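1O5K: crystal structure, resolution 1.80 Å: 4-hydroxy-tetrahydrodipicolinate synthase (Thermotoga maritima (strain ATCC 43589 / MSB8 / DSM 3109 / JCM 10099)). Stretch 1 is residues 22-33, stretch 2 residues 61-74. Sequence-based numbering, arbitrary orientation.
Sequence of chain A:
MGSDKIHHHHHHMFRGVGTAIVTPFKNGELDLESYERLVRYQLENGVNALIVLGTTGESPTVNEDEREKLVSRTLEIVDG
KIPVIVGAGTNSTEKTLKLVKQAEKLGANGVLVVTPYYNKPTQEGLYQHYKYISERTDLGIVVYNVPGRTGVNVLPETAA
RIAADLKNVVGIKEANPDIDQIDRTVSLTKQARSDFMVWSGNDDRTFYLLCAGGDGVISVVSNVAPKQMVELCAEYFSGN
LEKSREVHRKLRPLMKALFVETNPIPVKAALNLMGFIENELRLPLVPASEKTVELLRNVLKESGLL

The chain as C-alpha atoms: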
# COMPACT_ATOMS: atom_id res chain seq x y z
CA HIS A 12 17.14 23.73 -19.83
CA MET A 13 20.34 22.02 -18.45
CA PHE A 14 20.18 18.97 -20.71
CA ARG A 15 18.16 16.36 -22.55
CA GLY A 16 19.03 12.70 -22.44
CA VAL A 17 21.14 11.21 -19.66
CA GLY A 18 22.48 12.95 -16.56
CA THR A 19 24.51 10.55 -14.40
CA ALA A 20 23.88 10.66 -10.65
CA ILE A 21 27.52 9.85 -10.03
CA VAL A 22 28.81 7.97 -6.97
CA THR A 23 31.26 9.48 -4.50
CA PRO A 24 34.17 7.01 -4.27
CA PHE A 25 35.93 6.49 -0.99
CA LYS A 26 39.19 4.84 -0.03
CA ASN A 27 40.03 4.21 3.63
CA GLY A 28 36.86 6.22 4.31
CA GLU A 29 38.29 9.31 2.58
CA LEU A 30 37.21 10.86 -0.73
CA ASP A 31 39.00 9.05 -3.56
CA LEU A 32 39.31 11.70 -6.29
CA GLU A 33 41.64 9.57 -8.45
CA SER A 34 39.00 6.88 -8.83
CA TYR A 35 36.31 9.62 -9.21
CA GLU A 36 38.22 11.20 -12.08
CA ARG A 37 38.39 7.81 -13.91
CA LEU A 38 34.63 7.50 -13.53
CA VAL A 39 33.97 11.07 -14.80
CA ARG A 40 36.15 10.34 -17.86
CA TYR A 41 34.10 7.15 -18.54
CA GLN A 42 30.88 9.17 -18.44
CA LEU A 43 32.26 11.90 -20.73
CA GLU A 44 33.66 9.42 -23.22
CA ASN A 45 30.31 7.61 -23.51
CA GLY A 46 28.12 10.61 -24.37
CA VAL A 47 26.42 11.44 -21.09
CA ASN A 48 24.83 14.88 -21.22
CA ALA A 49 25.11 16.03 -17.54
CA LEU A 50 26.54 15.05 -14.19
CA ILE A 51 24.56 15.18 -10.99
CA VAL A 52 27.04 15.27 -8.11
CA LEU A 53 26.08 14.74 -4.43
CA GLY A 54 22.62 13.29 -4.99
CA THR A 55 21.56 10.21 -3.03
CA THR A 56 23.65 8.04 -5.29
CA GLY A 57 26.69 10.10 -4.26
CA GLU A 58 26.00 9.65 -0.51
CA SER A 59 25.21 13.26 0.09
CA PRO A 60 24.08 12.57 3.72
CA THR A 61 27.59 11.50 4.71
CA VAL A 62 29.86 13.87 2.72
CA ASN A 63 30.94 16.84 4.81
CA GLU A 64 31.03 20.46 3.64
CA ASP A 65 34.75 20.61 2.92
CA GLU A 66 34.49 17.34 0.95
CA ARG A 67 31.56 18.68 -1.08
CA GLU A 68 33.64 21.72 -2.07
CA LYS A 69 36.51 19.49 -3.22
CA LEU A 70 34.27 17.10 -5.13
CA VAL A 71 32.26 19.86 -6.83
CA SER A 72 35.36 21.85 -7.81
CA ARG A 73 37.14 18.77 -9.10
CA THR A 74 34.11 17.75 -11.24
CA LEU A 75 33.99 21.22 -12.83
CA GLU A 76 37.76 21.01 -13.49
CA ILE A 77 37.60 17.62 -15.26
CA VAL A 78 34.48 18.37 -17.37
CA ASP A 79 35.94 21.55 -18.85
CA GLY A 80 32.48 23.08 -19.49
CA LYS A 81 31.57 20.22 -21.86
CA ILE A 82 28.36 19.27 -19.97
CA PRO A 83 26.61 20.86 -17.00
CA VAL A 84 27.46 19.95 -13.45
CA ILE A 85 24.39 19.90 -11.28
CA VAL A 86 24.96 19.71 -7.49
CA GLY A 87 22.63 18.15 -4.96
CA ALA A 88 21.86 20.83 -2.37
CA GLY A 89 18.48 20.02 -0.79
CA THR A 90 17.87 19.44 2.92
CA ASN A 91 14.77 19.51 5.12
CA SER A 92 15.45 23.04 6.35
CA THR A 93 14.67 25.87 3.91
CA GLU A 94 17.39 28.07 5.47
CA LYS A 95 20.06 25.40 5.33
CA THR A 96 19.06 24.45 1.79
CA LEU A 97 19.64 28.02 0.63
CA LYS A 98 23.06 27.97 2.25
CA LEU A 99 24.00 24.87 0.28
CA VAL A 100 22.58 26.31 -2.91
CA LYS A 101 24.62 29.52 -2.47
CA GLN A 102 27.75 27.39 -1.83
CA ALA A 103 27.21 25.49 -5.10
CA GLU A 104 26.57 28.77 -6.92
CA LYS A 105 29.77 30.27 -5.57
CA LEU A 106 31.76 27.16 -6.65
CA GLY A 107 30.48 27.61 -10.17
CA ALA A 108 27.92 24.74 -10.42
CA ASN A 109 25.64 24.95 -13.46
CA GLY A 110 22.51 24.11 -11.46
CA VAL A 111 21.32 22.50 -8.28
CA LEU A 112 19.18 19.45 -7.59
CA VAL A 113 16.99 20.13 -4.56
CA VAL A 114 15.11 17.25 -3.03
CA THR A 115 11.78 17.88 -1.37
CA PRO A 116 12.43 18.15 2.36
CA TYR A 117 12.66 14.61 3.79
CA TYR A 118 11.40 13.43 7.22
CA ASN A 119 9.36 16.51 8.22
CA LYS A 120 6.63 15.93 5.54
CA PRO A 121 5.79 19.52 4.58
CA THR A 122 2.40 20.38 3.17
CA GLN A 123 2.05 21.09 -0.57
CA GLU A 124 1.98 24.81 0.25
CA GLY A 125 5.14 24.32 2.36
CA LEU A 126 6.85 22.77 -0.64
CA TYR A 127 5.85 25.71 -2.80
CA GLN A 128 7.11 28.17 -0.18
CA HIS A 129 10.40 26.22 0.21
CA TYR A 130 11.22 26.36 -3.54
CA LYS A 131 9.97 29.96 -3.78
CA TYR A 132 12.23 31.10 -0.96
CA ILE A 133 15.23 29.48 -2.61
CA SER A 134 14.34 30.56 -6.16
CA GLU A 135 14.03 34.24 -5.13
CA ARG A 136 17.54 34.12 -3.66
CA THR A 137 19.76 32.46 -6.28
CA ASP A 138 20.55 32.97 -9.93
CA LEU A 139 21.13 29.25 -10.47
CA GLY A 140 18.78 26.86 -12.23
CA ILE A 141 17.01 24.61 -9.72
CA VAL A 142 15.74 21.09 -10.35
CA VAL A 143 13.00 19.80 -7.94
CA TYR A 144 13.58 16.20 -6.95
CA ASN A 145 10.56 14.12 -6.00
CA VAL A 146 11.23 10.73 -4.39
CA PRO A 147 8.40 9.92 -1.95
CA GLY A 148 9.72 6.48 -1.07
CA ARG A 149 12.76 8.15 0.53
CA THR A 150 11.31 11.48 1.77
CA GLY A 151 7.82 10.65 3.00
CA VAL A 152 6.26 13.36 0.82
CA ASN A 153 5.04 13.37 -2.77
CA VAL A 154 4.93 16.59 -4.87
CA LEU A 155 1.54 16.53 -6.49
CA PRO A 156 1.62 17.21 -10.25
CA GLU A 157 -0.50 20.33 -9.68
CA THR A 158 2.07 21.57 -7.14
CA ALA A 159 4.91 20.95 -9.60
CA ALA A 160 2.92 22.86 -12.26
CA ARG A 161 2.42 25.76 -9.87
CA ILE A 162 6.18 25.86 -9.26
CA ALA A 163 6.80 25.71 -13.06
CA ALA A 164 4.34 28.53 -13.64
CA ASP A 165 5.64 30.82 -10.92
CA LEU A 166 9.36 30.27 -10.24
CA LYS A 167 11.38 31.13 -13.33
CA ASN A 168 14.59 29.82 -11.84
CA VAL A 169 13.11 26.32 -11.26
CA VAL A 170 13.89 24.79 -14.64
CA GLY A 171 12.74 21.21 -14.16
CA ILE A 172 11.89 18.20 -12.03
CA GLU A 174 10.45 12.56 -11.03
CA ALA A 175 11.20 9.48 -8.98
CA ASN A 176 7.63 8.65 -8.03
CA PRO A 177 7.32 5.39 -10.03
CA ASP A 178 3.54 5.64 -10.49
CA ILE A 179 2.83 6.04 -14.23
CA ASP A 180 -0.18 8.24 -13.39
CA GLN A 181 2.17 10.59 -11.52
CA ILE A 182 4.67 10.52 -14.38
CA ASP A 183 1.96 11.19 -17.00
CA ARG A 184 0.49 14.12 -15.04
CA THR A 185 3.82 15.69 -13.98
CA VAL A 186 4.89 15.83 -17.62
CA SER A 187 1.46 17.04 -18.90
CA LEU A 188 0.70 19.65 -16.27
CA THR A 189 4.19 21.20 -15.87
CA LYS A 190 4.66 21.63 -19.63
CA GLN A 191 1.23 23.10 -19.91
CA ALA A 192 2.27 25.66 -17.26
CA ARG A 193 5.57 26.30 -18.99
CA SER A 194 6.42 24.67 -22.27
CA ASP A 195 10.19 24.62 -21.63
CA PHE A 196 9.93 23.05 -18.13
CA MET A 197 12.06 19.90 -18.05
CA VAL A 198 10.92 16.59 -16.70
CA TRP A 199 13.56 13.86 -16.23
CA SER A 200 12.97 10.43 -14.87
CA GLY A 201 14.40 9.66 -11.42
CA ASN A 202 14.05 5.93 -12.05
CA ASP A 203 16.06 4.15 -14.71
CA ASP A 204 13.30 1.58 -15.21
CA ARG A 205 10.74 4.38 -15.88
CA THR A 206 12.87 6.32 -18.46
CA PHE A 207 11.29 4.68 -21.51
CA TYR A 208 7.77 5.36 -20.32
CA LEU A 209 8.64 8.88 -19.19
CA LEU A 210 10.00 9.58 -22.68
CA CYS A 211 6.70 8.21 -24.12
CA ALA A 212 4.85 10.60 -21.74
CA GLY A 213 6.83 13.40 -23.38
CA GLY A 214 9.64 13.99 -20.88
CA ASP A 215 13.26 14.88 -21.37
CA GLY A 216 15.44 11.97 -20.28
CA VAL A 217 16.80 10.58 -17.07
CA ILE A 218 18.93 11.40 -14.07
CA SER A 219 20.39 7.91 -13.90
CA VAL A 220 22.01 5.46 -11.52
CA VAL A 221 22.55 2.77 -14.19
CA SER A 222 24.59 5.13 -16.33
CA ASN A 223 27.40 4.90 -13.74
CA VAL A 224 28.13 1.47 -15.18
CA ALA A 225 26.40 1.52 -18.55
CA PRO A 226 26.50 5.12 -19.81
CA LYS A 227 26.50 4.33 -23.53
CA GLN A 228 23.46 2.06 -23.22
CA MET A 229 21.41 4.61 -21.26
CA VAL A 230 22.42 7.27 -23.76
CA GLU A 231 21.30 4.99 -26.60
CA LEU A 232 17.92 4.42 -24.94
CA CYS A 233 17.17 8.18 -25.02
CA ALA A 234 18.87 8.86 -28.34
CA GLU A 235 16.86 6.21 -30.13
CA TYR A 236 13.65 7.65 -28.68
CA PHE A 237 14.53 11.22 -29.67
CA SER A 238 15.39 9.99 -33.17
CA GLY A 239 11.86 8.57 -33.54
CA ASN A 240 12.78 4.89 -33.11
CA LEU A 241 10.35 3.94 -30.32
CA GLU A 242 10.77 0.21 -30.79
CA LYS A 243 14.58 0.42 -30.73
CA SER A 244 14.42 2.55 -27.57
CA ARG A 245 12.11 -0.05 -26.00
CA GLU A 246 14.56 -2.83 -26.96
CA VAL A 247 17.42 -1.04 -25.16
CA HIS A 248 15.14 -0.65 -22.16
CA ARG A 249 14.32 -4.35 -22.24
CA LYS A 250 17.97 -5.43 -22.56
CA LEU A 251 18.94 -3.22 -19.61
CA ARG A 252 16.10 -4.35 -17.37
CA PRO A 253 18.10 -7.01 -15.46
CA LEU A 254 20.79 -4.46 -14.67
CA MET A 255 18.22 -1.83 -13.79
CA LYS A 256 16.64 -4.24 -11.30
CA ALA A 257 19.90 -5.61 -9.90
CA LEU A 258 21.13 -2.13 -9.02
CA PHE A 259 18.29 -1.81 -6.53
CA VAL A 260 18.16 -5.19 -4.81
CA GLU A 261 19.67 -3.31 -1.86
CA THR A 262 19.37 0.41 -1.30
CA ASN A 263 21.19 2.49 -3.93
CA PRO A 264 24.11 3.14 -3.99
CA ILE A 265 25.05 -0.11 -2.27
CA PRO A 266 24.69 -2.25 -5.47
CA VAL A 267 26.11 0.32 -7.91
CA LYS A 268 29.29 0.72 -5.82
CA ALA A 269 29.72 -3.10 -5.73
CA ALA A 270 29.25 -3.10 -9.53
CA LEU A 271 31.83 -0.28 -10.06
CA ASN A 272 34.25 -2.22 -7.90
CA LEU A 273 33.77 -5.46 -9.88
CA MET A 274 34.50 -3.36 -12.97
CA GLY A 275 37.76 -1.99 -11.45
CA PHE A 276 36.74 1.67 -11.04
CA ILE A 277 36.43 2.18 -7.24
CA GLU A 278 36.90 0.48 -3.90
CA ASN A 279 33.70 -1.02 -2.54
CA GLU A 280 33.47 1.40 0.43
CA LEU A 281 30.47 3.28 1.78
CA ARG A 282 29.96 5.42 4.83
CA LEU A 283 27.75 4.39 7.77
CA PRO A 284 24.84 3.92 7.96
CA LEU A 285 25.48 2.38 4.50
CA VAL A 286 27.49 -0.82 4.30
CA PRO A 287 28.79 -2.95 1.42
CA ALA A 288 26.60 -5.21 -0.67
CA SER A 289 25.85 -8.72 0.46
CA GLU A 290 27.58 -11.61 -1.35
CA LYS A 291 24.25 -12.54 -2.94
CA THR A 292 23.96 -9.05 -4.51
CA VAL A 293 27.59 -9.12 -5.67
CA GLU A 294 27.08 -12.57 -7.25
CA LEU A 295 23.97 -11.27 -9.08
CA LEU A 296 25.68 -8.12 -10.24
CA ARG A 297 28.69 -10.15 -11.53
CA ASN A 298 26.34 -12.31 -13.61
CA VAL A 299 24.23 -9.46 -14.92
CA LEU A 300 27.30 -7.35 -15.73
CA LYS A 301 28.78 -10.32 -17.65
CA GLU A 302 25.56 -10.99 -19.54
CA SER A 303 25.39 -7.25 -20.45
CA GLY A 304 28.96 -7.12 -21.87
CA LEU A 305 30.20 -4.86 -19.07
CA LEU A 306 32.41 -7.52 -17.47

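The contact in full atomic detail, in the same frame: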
# COMPACT_ATOMS: atom_id res chain seq x y z
N VAL A 22 28.34 8.35 -8.31
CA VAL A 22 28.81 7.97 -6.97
C VAL A 22 29.99 8.83 -6.49
O VAL A 22 30.66 9.50 -7.27
CB VAL A 22 29.24 6.48 -6.88
CG1 VAL A 22 28.12 5.51 -7.29
CG2 VAL A 22 30.48 6.24 -7.71
N THR A 23 30.15 8.86 -5.17
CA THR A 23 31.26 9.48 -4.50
C THR A 23 32.18 8.34 -4.02
O THR A 23 31.91 7.73 -3.01
CB THR A 23 30.74 10.34 -3.31
OG1 THR A 23 29.86 11.37 -3.80
CG2 THR A 23 31.90 11.07 -2.68
N PRO A 24 33.28 8.05 -4.73
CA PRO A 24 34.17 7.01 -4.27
C PRO A 24 34.94 7.38 -3.02
O PRO A 24 35.31 8.55 -2.83
CB PRO A 24 35.14 6.81 -5.44
CG PRO A 24 34.49 7.52 -6.59
CD PRO A 24 33.72 8.62 -6.01
N PHE A 25 35.15 6.38 -2.17
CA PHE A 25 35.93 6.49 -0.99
C PHE A 25 37.01 5.46 -0.98
O PHE A 25 36.84 4.36 -1.55
CB PHE A 25 35.10 6.27 0.29
CG PHE A 25 33.87 7.18 0.41
CD1 PHE A 25 32.58 6.65 0.48
CD2 PHE A 25 34.02 8.56 0.46
CE1 PHE A 25 31.47 7.47 0.59
CE2 PHE A 25 32.91 9.37 0.55
CZ PHE A 25 31.65 8.86 0.63
N LYS A 26 38.11 5.80 -0.34
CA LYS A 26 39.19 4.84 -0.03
C LYS A 26 39.66 5.08 1.39
O LYS A 26 39.93 6.23 1.76
CB LYS A 26 40.34 5.03 -0.97
CG LYS A 26 41.45 4.00 -0.73
CD LYS A 26 42.24 3.74 -2.00
CE LYS A 26 43.43 2.84 -1.70
NZ LYS A 26 44.28 2.71 -2.92
N ASN A 27 39.74 4.04 2.22
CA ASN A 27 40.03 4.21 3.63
C ASN A 27 39.09 5.24 4.29
O ASN A 27 39.51 5.99 5.18
CB ASN A 27 41.51 4.63 3.85
CG ASN A 27 42.50 3.56 3.46
OD1 ASN A 27 42.22 2.38 3.60
ND2 ASN A 27 43.72 3.98 3.03
N GLY A 28 37.86 5.30 3.81
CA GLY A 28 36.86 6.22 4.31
C GLY A 28 37.02 7.66 3.89
O GLY A 28 36.15 8.46 4.18
N GLU A 29 38.06 7.96 3.12
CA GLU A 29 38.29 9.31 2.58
C GLU A 29 37.81 9.44 1.14
O GLU A 29 37.75 8.46 0.42
CB GLU A 29 39.78 9.59 2.68
CG GLU A 29 40.31 9.48 4.10
CD GLU A 29 39.64 10.51 5.01
OE1 GLU A 29 39.18 10.15 6.12
OE2 GLU A 29 39.51 11.68 4.57
N LEU A 30 37.48 10.65 0.69
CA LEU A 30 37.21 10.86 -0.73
C LEU A 30 38.37 10.33 -1.58
O LEU A 30 39.56 10.52 -1.26
CB LEU A 30 37.13 12.32 -1.08
CG LEU A 30 36.00 13.19 -0.72
CD1 LEU A 30 36.32 14.56 -1.38
CD2 LEU A 30 34.68 12.63 -1.23
N ASP A 31 38.01 9.66 -2.65
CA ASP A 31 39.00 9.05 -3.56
C ASP A 31 38.87 9.73 -4.93
O ASP A 31 38.17 9.23 -5.82
CB ASP A 31 38.74 7.56 -3.67
CG ASP A 31 39.71 6.84 -4.59
OD1 ASP A 31 40.55 7.48 -5.25
OD2 ASP A 31 39.65 5.61 -4.75
N LEU A 32 39.49 10.90 -5.07
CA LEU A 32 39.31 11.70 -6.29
C LEU A 32 40.00 11.04 -7.49
O LEU A 32 39.63 11.31 -8.62
CB LEU A 32 39.80 13.14 -6.10
CG LEU A 32 38.99 13.96 -5.11
CD1 LEU A 32 39.65 15.31 -4.86
CD2 LEU A 32 37.55 14.15 -5.60
N GLU A 33 41.01 10.20 -7.28
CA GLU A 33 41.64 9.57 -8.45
C GLU A 33 40.69 8.55 -9.10
O GLU A 33 40.51 8.53 -10.31
CB GLU A 33 43.00 8.92 -8.12
N THR A 61 26.38 11.78 3.97
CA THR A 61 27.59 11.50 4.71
C THR A 61 28.87 12.19 4.20
O THR A 61 29.98 11.93 4.70
CB THR A 61 27.85 10.00 4.79
OG1 THR A 61 27.92 9.46 3.49
CG2 THR A 61 26.71 9.28 5.48
N VAL A 62 28.72 13.10 3.24
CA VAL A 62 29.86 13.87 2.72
C VAL A 62 29.81 15.25 3.36
O VAL A 62 28.82 15.95 3.25
CB VAL A 62 29.77 13.97 1.22
CG1 VAL A 62 30.89 14.84 0.67
CG2 VAL A 62 29.87 12.55 0.61
N ASN A 63 30.91 15.64 3.99
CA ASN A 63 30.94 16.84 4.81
C ASN A 63 31.17 18.08 3.94
O ASN A 63 31.45 17.97 2.75
CB ASN A 63 31.92 16.67 5.98
CG ASN A 63 33.37 16.89 5.59
OD1 ASN A 63 33.69 17.66 4.68
ND2 ASN A 63 34.27 16.22 6.32
N GLU A 64 31.00 19.27 4.49
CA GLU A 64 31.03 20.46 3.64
C GLU A 64 32.34 20.66 2.91
O GLU A 64 32.35 21.07 1.74
CB GLU A 64 30.68 21.73 4.44
CG GLU A 64 29.24 21.78 4.93
CD GLU A 64 28.66 23.20 4.90
OE1 GLU A 64 29.40 24.18 5.22
OE2 GLU A 64 27.46 23.32 4.55
N ASP A 65 33.46 20.44 3.57
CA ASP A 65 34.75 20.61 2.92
C ASP A 65 34.94 19.59 1.78
O ASP A 65 35.40 19.91 0.70
CB ASP A 65 35.88 20.55 3.95
CG ASP A 65 35.91 21.82 4.84
OD1 ASP A 65 35.83 22.95 4.26
OD2 ASP A 65 36.01 21.79 6.10
N GLU A 66 34.49 18.37 2.00
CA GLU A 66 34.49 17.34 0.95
C GLU A 66 33.62 17.68 -0.27
O GLU A 66 34.01 17.40 -1.41
CB GLU A 66 34.04 16.00 1.57
CG GLU A 66 35.11 15.41 2.43
CD GLU A 66 34.62 14.24 3.25
OE1 GLU A 66 33.40 14.16 3.53
OE2 GLU A 66 35.47 13.40 3.63
N ARG A 67 32.46 18.27 -0.02
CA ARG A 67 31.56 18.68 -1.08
C ARG A 67 32.29 19.71 -1.95
O ARG A 67 32.24 19.63 -3.19
CB ARG A 67 30.34 19.36 -0.50
CG ARG A 67 29.43 18.47 0.26
CD ARG A 67 28.28 19.25 0.94
NE ARG A 67 27.47 20.02 -0.01
CZ ARG A 67 26.38 19.55 -0.64
NH1 ARG A 67 25.93 18.32 -0.43
NH2 ARG A 67 25.75 20.33 -1.49
N GLU A 68 32.95 20.68 -1.31
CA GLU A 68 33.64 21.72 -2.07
C GLU A 68 34.69 21.08 -2.99
O GLU A 68 34.75 21.39 -4.18
CB GLU A 68 34.29 22.75 -1.15
CG GLU A 68 35.25 23.63 -1.93
CD GLU A 68 35.71 24.85 -1.19
OE1 GLU A 68 36.71 25.43 -1.66
OE2 GLU A 68 35.07 25.22 -0.17
N LYS A 69 35.46 20.13 -2.45
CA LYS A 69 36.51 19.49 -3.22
C LYS A 69 35.95 18.68 -4.38
O LYS A 69 36.50 18.72 -5.48
CB LYS A 69 37.32 18.55 -2.33
CG LYS A 69 38.20 19.26 -1.37
CD LYS A 69 38.90 18.26 -0.46
CE LYS A 69 40.00 18.95 0.37
NZ LYS A 69 40.94 17.92 0.94
N LEU A 70 34.87 17.96 -4.14
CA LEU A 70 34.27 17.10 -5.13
C LEU A 70 33.64 17.96 -6.22
O LEU A 70 33.79 17.66 -7.39
CB LEU A 70 33.24 16.18 -4.47
CG LEU A 70 32.60 15.09 -5.33
CD1 LEU A 70 33.63 14.04 -5.72
CD2 LEU A 70 31.49 14.41 -4.60
N VAL A 71 32.94 19.03 -5.83
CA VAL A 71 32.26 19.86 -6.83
C VAL A 71 33.33 20.52 -7.72
O VAL A 71 33.23 20.53 -8.96
CB VAL A 71 31.34 20.89 -6.18
CG1 VAL A 71 30.91 22.02 -7.20
CG2 VAL A 71 30.15 20.15 -5.57
N SER A 72 34.32 21.14 -7.07
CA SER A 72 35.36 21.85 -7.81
C SER A 72 36.10 20.92 -8.74
O SER A 72 36.38 21.28 -9.90
CB SER A 72 36.34 22.51 -6.83
OG SER A 72 35.64 23.54 -6.13
N ARG A 73 36.41 19.71 -8.25
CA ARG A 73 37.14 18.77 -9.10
C ARG A 73 36.29 18.31 -10.31
O ARG A 73 36.82 18.13 -11.38
CB ARG A 73 37.63 17.57 -8.32
CG ARG A 73 38.58 16.66 -9.10
CD ARG A 73 39.83 17.44 -9.61
NE ARG A 73 40.63 16.74 -10.61
CZ ARG A 73 41.47 17.34 -11.48
NH1 ARG A 73 41.61 18.66 -11.51
NH2 ARG A 73 42.17 16.61 -12.35
N THR A 74 34.98 18.16 -10.14
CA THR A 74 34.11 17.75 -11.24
C THR A 74 34.11 18.84 -12.31
O THR A 74 34.33 18.57 -13.50
CB THR A 74 32.69 17.55 -10.74
OG1 THR A 74 32.70 16.61 -9.64
CG2 THR A 74 31.85 16.93 -11.86
O HOH W 1 37.86 12.66 2.72
O HOH W 2 41.17 13.92 -9.54

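A short β-hairpin and the start of the helix that follows it (22-33) lie against the loop and first helical turns of 61-74, whose helix begins at Glu64, burying 470 Å² in total. The hairpin is closed by a type I' turn from Lys26 to Glu29, with Lys26 N to Glu29 O at 2.8 Å and Glu29 N to Lys26 O at 2.9 Å; Gly28 takes a positive phi there. No direct hydrogen bond crosses between the stretches, so the contact rests on apolar packing and two bridging waters. Register is set by Leu30 opposite Glu66 (CA to CA 7.2 Å) and Leu32 opposite Leu70 (CA to CA 7.5 Å). Both stretch 1 leucines point toward the helix in the same m,t rotamer. Leu30 lays CD1 3.7 Å from Glu66 O and 4.2 Å from Lys69 CB, using the aliphatic base of a lysine whose extended chain leads its amine away. Leu32 CD2 meets Leu70 CD1 at 3.9 Å and Arg73 CB at 4.4 Å. Leu70 starts sideways, but its t,p rotamer brings its end nearer, and its CD2 also lies 3.5 Å from Thr23 OG1, a hydroxyl hydrogen-bonded elsewhere in the structure. Deeper in, Val62 CG2 sits 4.1 Å from Thr23 CG2 and 4.1 Å from Phe25 CZ, at the edge of the ring. Asn63, chi1 p, caps the second helix: its OD1 accepts from Glu66 N at 2.9 Å, while Glu66 OE1 accepts from Asn63 N at 2.9 Å, a reciprocal pair that helps hold the Glu66 side chain in its m,t conformation. Glu66 OE2 is thus left 4.5 Å from Glu29 OE2, like charges bridged by a water that donates to both at 2.7 Å and accepts from Leu30 N at 2.9 Å. A second water links Arg73 NE (3.1 Å) to Leu32 O (3.2 Å).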